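Local coordinates for protein glyceraldehyde-3-phosphate dehydrogenase (Sulfolobus solfataricus, PDB 1B7G) that catalyses the phosphorylating oxidation of D-glyceraldehyde 3-phosphate in glycolysis, using NADP in marked preference to NAD, at residues A143-I148 / K195-V200; D116-A121 / Y133-S138. The protein carries 1 engineered substitution. One frame throughout, in Å; residues are numbered along the deposited sequence.

Both contacts are largely buried, and they meet where the nucleotide-binding sheet joins the catalytic part of the chain. Contact 1 is apolar and made by side chains alone, between helix 139-152 and helix 193-198. Contact 2 pairs two parallel strands through main-chain bonds, an arginine-serine grip and some apolar packing, with exposed Asp-116 at one border. Strand 133-136 runs on into helix 139-152, so the second segment of contact 2 leads directly to the first segment of contact 1. They also touch in space: Leu-145 CD1 lies 3.7 Å from Val-137 CG2, and Ser-199 OG 3.2 Å from Ser-118 CB. Each contact has a sulfate at one end.

Contact 1 of 2, residues A143-I148 / K195-V200. With SO4 (sulfate ion), chain H.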
loop_
_atom_site.group_PDB
_atom_site.type_symbol
_atom_site.label_atom_id
_atom_site.label_comp_id
_atom_site.label_asym_id
_atom_site.label_seq_id
_atom_site.Cartn_x
_atom_site.Cartn_y
_atom_site.Cartn_z
ATOM N N ALA A 143 -16.671 -13.533 -3.330
ATOM C CA ALA A 143 -17.391 -12.467 -2.655
ATOM C C ALA A 143 -18.908 -12.676 -2.817
ATOM O O ALA A 143 -19.632 -12.484 -1.859
ATOM C CB ALA A 143 -16.955 -11.105 -3.219
ATOM N N LEU A 144 -19.322 -13.169 -3.975
ATOM C CA LEU A 144 -20.770 -13.435 -4.178
ATOM C C LEU A 144 -21.246 -14.584 -3.256
ATOM O O LEU A 144 -22.294 -14.494 -2.642
ATOM C CB LEU A 144 -20.984 -13.794 -5.633
ATOM C CG LEU A 144 -21.092 -12.691 -6.709
ATOM C CD1 LEU A 144 -20.792 -13.310 -8.060
ATOM C CD2 LEU A 144 -22.488 -12.073 -6.706
ATOM N N LEU A 145 -20.471 -15.668 -3.140
ATOM C CA LEU A 145 -20.818 -16.782 -2.270
ATOM C C LEU A 145 -20.867 -16.422 -0.799
ATOM O O LEU A 145 -21.846 -16.795 -0.134
ATOM C CB LEU A 145 -19.860 -17.973 -2.478
ATOM C CG LEU A 145 -20.091 -18.642 -3.848
ATOM C CD1 LEU A 145 -18.951 -19.586 -4.181
ATOM C CD2 LEU A 145 -21.467 -19.307 -3.825
ATOM N N ARG A 146 -19.917 -15.643 -0.287
ATOM C CA ARG A 146 -19.966 -15.255 1.110
ATOM C C ARG A 146 -21.248 -14.446 1.375
ATOM O O ARG A 146 -21.812 -14.569 2.440
ATOM C CB ARG A 146 -18.787 -14.425 1.589
ATOM C CG ARG A 146 -17.428 -15.164 1.419
ATOM C CD ARG A 146 -16.418 -14.255 2.181
ATOM N NE ARG A 146 -15.076 -14.843 2.074
ATOM C CZ ARG A 146 -13.962 -14.102 2.092
ATOM N NH1 ARG A 146 -14.032 -12.783 2.288
ATOM N NH2 ARG A 146 -12.806 -14.731 1.963
ATOM N N THR A 147 -21.555 -13.525 0.447
ATOM C CA THR A 147 -22.749 -12.693 0.648
ATOM C C THR A 147 -24.014 -13.550 0.546
ATOM O O THR A 147 -24.827 -13.441 1.452
ATOM C CB THR A 147 -22.776 -11.557 -0.415
ATOM O OG1 THR A 147 -21.514 -10.864 -0.342
ATOM C CG2 THR A 147 -23.946 -10.644 -0.199
ATOM N N ILE A 148 -24.139 -14.410 -0.430
ATOM C CA ILE A 148 -25.321 -15.265 -0.613
ATOM C C ILE A 148 -25.486 -16.297 0.510
ATOM O O ILE A 148 -26.574 -16.429 1.099
ATOM C CB ILE A 148 -25.267 -16.010 -1.956
ATOM C CG1 ILE A 148 -25.245 -15.123 -3.201
ATOM C CG2 ILE A 148 -26.466 -16.970 -2.035
ATOM C CD1 ILE A 148 -24.842 -15.879 -4.462
ATOM N N LYS A 195 -22.032 -19.375 -13.391
ATOM C CA LYS A 195 -21.655 -20.767 -13.429
ATOM C C LYS A 195 -20.747 -21.104 -12.234
ATOM O O LYS A 195 -20.993 -22.093 -11.563
ATOM C CB LYS A 195 -20.930 -21.076 -14.724
ATOM C CG LYS A 195 -20.717 -22.548 -14.974
ATOM C CD LYS A 195 -19.836 -22.844 -16.191
ATOM C CE LYS A 195 -20.087 -24.312 -16.573
ATOM N NZ LYS A 195 -19.091 -24.869 -17.514
ATOM N N ASP A 196 -19.764 -20.249 -11.950
ATOM C CA ASP A 196 -18.871 -20.520 -10.817
ATOM C C ASP A 196 -19.622 -20.526 -9.508
ATOM O O ASP A 196 -19.362 -21.459 -8.733
ATOM C CB ASP A 196 -17.641 -19.632 -10.823
ATOM C CG ASP A 196 -16.771 -19.890 -12.050
ATOM O OD1 ASP A 196 -17.089 -20.876 -12.752
ATOM O OD2 ASP A 196 -15.876 -19.113 -12.394
ATOM N N VAL A 197 -20.575 -19.639 -9.280
ATOM C CA VAL A 197 -21.390 -19.683 -8.061
ATOM C C VAL A 197 -22.161 -21.016 -7.985
ATOM O O VAL A 197 -22.312 -21.671 -6.915
ATOM C CB VAL A 197 -22.328 -18.491 -8.023
ATOM C CG1 VAL A 197 -23.489 -18.592 -7.024
ATOM C CG2 VAL A 197 -21.636 -17.152 -7.714
ATOM N N ASN A 198 -22.715 -21.420 -9.131
ATOM C CA ASN A 198 -23.474 -22.652 -9.257
ATOM C C ASN A 198 -22.627 -23.913 -9.086
ATOM O O ASN A 198 -23.156 -24.998 -8.820
ATOM C CB ASN A 198 -24.125 -22.706 -10.653
ATOM C CG ASN A 198 -25.455 -21.971 -10.720
ATOM O OD1 ASN A 198 -25.801 -21.485 -11.801
ATOM N ND2 ASN A 198 -26.190 -21.941 -9.643
ATOM N N SER A 199 -21.304 -23.830 -9.191
ATOM C CA SER A 199 -20.433 -24.967 -8.922
ATOM C C SER A 199 -20.376 -25.223 -7.404
ATOM O O SER A 199 -19.892 -26.249 -6.949
ATOM C CB SER A 199 -19.004 -24.631 -9.378
ATOM O OG SER A 199 -18.371 -23.738 -8.449
ATOM N N VAL A 200 -20.881 -24.286 -6.642
ATOM C CA VAL A 200 -20.907 -24.227 -5.196
ATOM C C VAL A 200 -22.324 -24.330 -4.663
ATOM O O VAL A 200 -22.648 -25.207 -3.864
ATOM C CB VAL A 200 -20.270 -22.896 -4.745
ATOM C CG1 VAL A 200 -20.391 -22.622 -3.255
ATOM C CG2 VAL A 200 -18.793 -22.868 -5.152
HETATM S S SO4 H . -15.842 -24.605 -16.401
HETATM O O1 SO4 H . -16.426 -25.951 -16.799
HETATM O O2 SO4 H . -14.640 -24.345 -17.256
HETATM O O3 SO4 H . -15.493 -24.586 -14.960
HETATM O O4 SO4 H . -16.901 -23.574 -16.699
#
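Segment 143-148 of helix 139-152 and segment 195-200, which starts on helix 193-198, come within 6.5 Å between the CA atoms of Leu-145 and Val-197. This is buried helix-helix packing in the glyceraldehyde-3-phosphate dehydrogenase fold: helix 139-152 begins at Cys-139, a residue of the catalytic site, and meets the short helix 193-198. Leu-144, Leu-145, Ile-148 and Val-197 all direct CB at the facing helix. Val-197 is the shared partner. Its CG1, anti to the backbone N (chi1 164°), slides antiparallel past Leu-145 CD2 and meets Ile-148 CD1 tip to tip at 4.0 Å, while CG2 is crossed at about a right angle by Leu-144, whose CD1 lies 3.9 Å away. Leu-145 also runs head-on into Val-200, where packing is tightest. Leu-145 CD1 sits 3.4 Å from Val-200 CG2 and 3.5 Å from CG1, closer than usual for carbon pairs, and Leu-145 CD2 touches Val-200 CG1 as well. Two hydroxyls bond within their own segments: Thr-147 OG1 turns back along its helix to Ala-143 O, which also accepts from Thr-147 N, and Ser-199 OG bonds in the carbonyl plane to Asp-196 O. The Asp-196 carboxylate turns from the leucines and accepts from His-192 ND1 on OD2. His-193, the next residue and also part of the phosphate site, has its side chain about 4 Å from that of Leu-144. Far from the leucines, Lys-195 stretches out fully extended, and its NZ donates to O4 of a sulfate at 2.7 Å and, weakly, to O1 at 3.0 Å.

Contact 2 of 2, residues D116-A121 / Y133-S138; sequences DISFSA and YIRVVS. With SO4 (sulfate ion), chain C.
Arg-135 holds Ser-118 side-on with two nitrogens: NE and NH2 each donate to the single OG from 2.8 Å, with the hydroxyl oxygen near the guanidinium plane. The chain leaves the backbone with CG anti to N (chi1 -177°) and bends at chi3 (64°), which turns the NE-NH2 edge of the guanidinium to Ser-118 OG. Behind this grip, the strands pair in parallel: Arg-135 N reaches Ile-117 O at 2.7 Å, nearly straight and in the carbonyl plane, and Arg-135 O accepts a weak bond from Phe-119 N. At the border Asp-116 N bonds to Tyr-133 O, while Asp-116 OD2 takes Tyr-133 N at 3.1 Å from above the carboxylate plane. On the other face Ile-134 CG2 presses on Phe-119 CB at 3.4 Å. An alanine in place of Arg-135 would remove both donors to Ser-118 OG and the tie from NH1 to Glu-110 O, and would probably leave that buried hydroxyl poorly held. Past the strand, Ser-138 OG caps the start of helix 139-152 and donates to sulfate O4 at 2.8 Å, in the inorganic phosphate site, where Asn-140 N, Arg-166 NE and His-193 NE2 also bond the sulfate. The pair belongs to a beta-alpha-beta unit of the Rossmann-type sheet: helix 121-128 links the strands and covers the Ile-134 and Phe-119 side, strand 103-106 flanks 133-136, and helix 304-315 packs on Phe-119.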
loop_
_atom_site.group_PDB
_atom_site.type_symbol
_atom_site.label_atom_id
_atom_site.label_comp_id
_atom_site.label_asym_id
_atom_site.label_seq_id
_atom_site.Cartn_x
_atom_site.Cartn_y
_atom_site.Cartn_z
ATOM N N ASP A 116 -12.035 -31.982 -7.786
ATOM C CA ASP A 116 -13.126 -32.859 -7.435
ATOM C C ASP A 116 -14.278 -32.018 -6.860
ATOM O O ASP A 116 -15.340 -32.552 -6.690
ATOM C CB ASP A 116 -12.782 -33.934 -6.408
ATOM C CG ASP A 116 -11.511 -34.686 -6.729
ATOM O OD1 ASP A 116 -11.342 -35.081 -7.895
ATOM O OD2 ASP A 116 -10.651 -34.801 -5.824
ATOM N N ILE A 117 -14.006 -30.754 -6.548
ATOM C CA ILE A 117 -15.092 -29.910 -6.060
ATOM C C ILE A 117 -14.633 -28.445 -6.078
ATOM O O ILE A 117 -13.427 -28.219 -6.079
ATOM C CB ILE A 117 -15.489 -30.343 -4.651
ATOM C CG1 ILE A 117 -16.855 -29.798 -4.258
ATOM C CG2 ILE A 117 -14.391 -29.932 -3.648
ATOM C CD1 ILE A 117 -17.376 -30.224 -2.900
ATOM N N SER A 118 -15.569 -27.514 -6.136
ATOM C CA SER A 118 -15.169 -26.086 -5.989
ATOM C C SER A 118 -15.560 -25.735 -4.563
ATOM O O SER A 118 -16.435 -26.402 -3.997
ATOM C CB SER A 118 -15.878 -25.165 -7.005
ATOM O OG SER A 118 -15.377 -25.483 -8.280
ATOM N N PHE A 119 -14.981 -24.674 -4.013
ATOM C CA PHE A 119 -15.104 -24.385 -2.599
ATOM C C PHE A 119 -15.188 -22.922 -2.242
ATOM O O PHE A 119 -14.508 -22.067 -2.785
ATOM C CB PHE A 119 -13.738 -24.902 -1.987
ATOM C CG PHE A 119 -13.461 -24.633 -0.545
ATOM C CD1 PHE A 119 -12.914 -23.464 -0.084
ATOM C CD2 PHE A 119 -13.653 -25.655 0.391
ATOM C CE1 PHE A 119 -12.621 -23.247 1.240
ATOM C CE2 PHE A 119 -13.393 -25.454 1.746
ATOM C CZ PHE A 119 -12.854 -24.254 2.183
ATOM N N SER A 120 -15.861 -22.628 -1.166
ATOM C CA SER A 120 -15.868 -21.400 -0.442
ATOM C C SER A 120 -16.190 -21.762 1.009
ATOM O O SER A 120 -17.275 -22.316 1.175
ATOM C CB SER A 120 -16.864 -20.364 -0.988
ATOM O OG SER A 120 -16.451 -19.054 -0.556
ATOM N N ALA A 121 -15.360 -21.428 1.978
ATOM C CA ALA A 121 -15.500 -21.894 3.345
ATOM C C ALA A 121 -16.791 -21.549 4.034
ATOM O O ALA A 121 -17.312 -22.349 4.808
ATOM C CB ALA A 121 -14.327 -21.465 4.250
ATOM N N TYR A 133 -8.582 -32.888 -4.498
ATOM C CA TYR A 133 -8.395 -31.763 -5.420
ATOM C C TYR A 133 -9.569 -30.812 -5.285
ATOM O O TYR A 133 -10.723 -31.271 -5.348
ATOM C CB TYR A 133 -8.183 -32.225 -6.867
ATOM C CG TYR A 133 -6.930 -33.093 -6.936
ATOM C CD1 TYR A 133 -5.665 -32.540 -6.773
ATOM C CD2 TYR A 133 -7.056 -34.474 -7.071
ATOM C CE1 TYR A 133 -4.521 -33.337 -6.819
ATOM C CE2 TYR A 133 -5.922 -35.272 -7.081
ATOM C CZ TYR A 133 -4.680 -34.709 -6.939
ATOM O OH TYR A 133 -3.561 -35.530 -6.948
ATOM N N ILE A 134 -9.314 -29.601 -4.833
ATOM C CA ILE A 134 -10.364 -28.619 -4.503
ATOM C C ILE A 134 -10.114 -27.346 -5.311
ATOM O O ILE A 134 -8.972 -26.897 -5.396
ATOM C CB ILE A 134 -10.328 -28.296 -2.998
ATOM C CG1 ILE A 134 -10.778 -29.510 -2.156
ATOM C CG2 ILE A 134 -11.191 -27.085 -2.647
ATOM C CD1 ILE A 134 -10.886 -29.222 -0.663
ATOM N N ARG A 135 -11.164 -26.786 -5.939
ATOM C CA ARG A 135 -10.939 -25.537 -6.680
ATOM C C ARG A 135 -11.497 -24.392 -5.856
ATOM O O ARG A 135 -12.686 -24.405 -5.539
ATOM C CB ARG A 135 -11.621 -25.511 -8.063
ATOM C CG ARG A 135 -11.261 -24.191 -8.801
ATOM C CD ARG A 135 -12.061 -24.129 -10.127
ATOM N NE ARG A 135 -13.492 -24.058 -9.833
ATOM C CZ ARG A 135 -14.406 -23.582 -10.672
ATOM N NH1 ARG A 135 -14.028 -23.080 -11.840
ATOM N NH2 ARG A 135 -15.672 -23.532 -10.300
ATOM N N VAL A 136 -10.640 -23.531 -5.323
ATOM C CA VAL A 136 -11.158 -22.362 -4.612
ATOM C C VAL A 136 -11.689 -21.414 -5.714
ATOM O O VAL A 136 -10.927 -21.057 -6.595
ATOM C CB VAL A 136 -10.088 -21.647 -3.790
ATOM C CG1 VAL A 136 -10.596 -20.275 -3.324
ATOM C CG2 VAL A 136 -9.648 -22.485 -2.552
ATOM N N VAL A 137 -12.941 -20.994 -5.650
ATOM C CA VAL A 137 -13.510 -20.142 -6.703
ATOM C C VAL A 137 -12.756 -18.810 -6.814
ATOM O O VAL A 137 -11.963 -18.438 -5.946
ATOM C CB VAL A 137 -14.996 -19.844 -6.494
ATOM C CG1 VAL A 137 -15.849 -20.966 -7.113
ATOM C CG2 VAL A 137 -15.345 -19.670 -5.030
ATOM N N SER A 138 -13.023 -18.081 -7.912
ATOM C CA SER A 138 -12.304 -16.826 -8.155
ATOM C C SER A 138 -12.600 -15.808 -7.093
ATOM O O SER A 138 -13.539 -15.912 -6.286
ATOM C CB SER A 138 -12.712 -16.266 -9.558
ATOM O OG SER A 138 -14.042 -15.698 -9.399
HETATM S S SO4 C . -12.948 -12.841 -11.314
HETATM O O1 SO4 C . -11.713 -12.779 -12.084
HETATM O O2 SO4 C . -13.865 -11.647 -11.740
HETATM O O3 SO4 C . -12.848 -12.734 -9.861
HETATM O O4 SO4 C . -13.589 -14.113 -11.696
#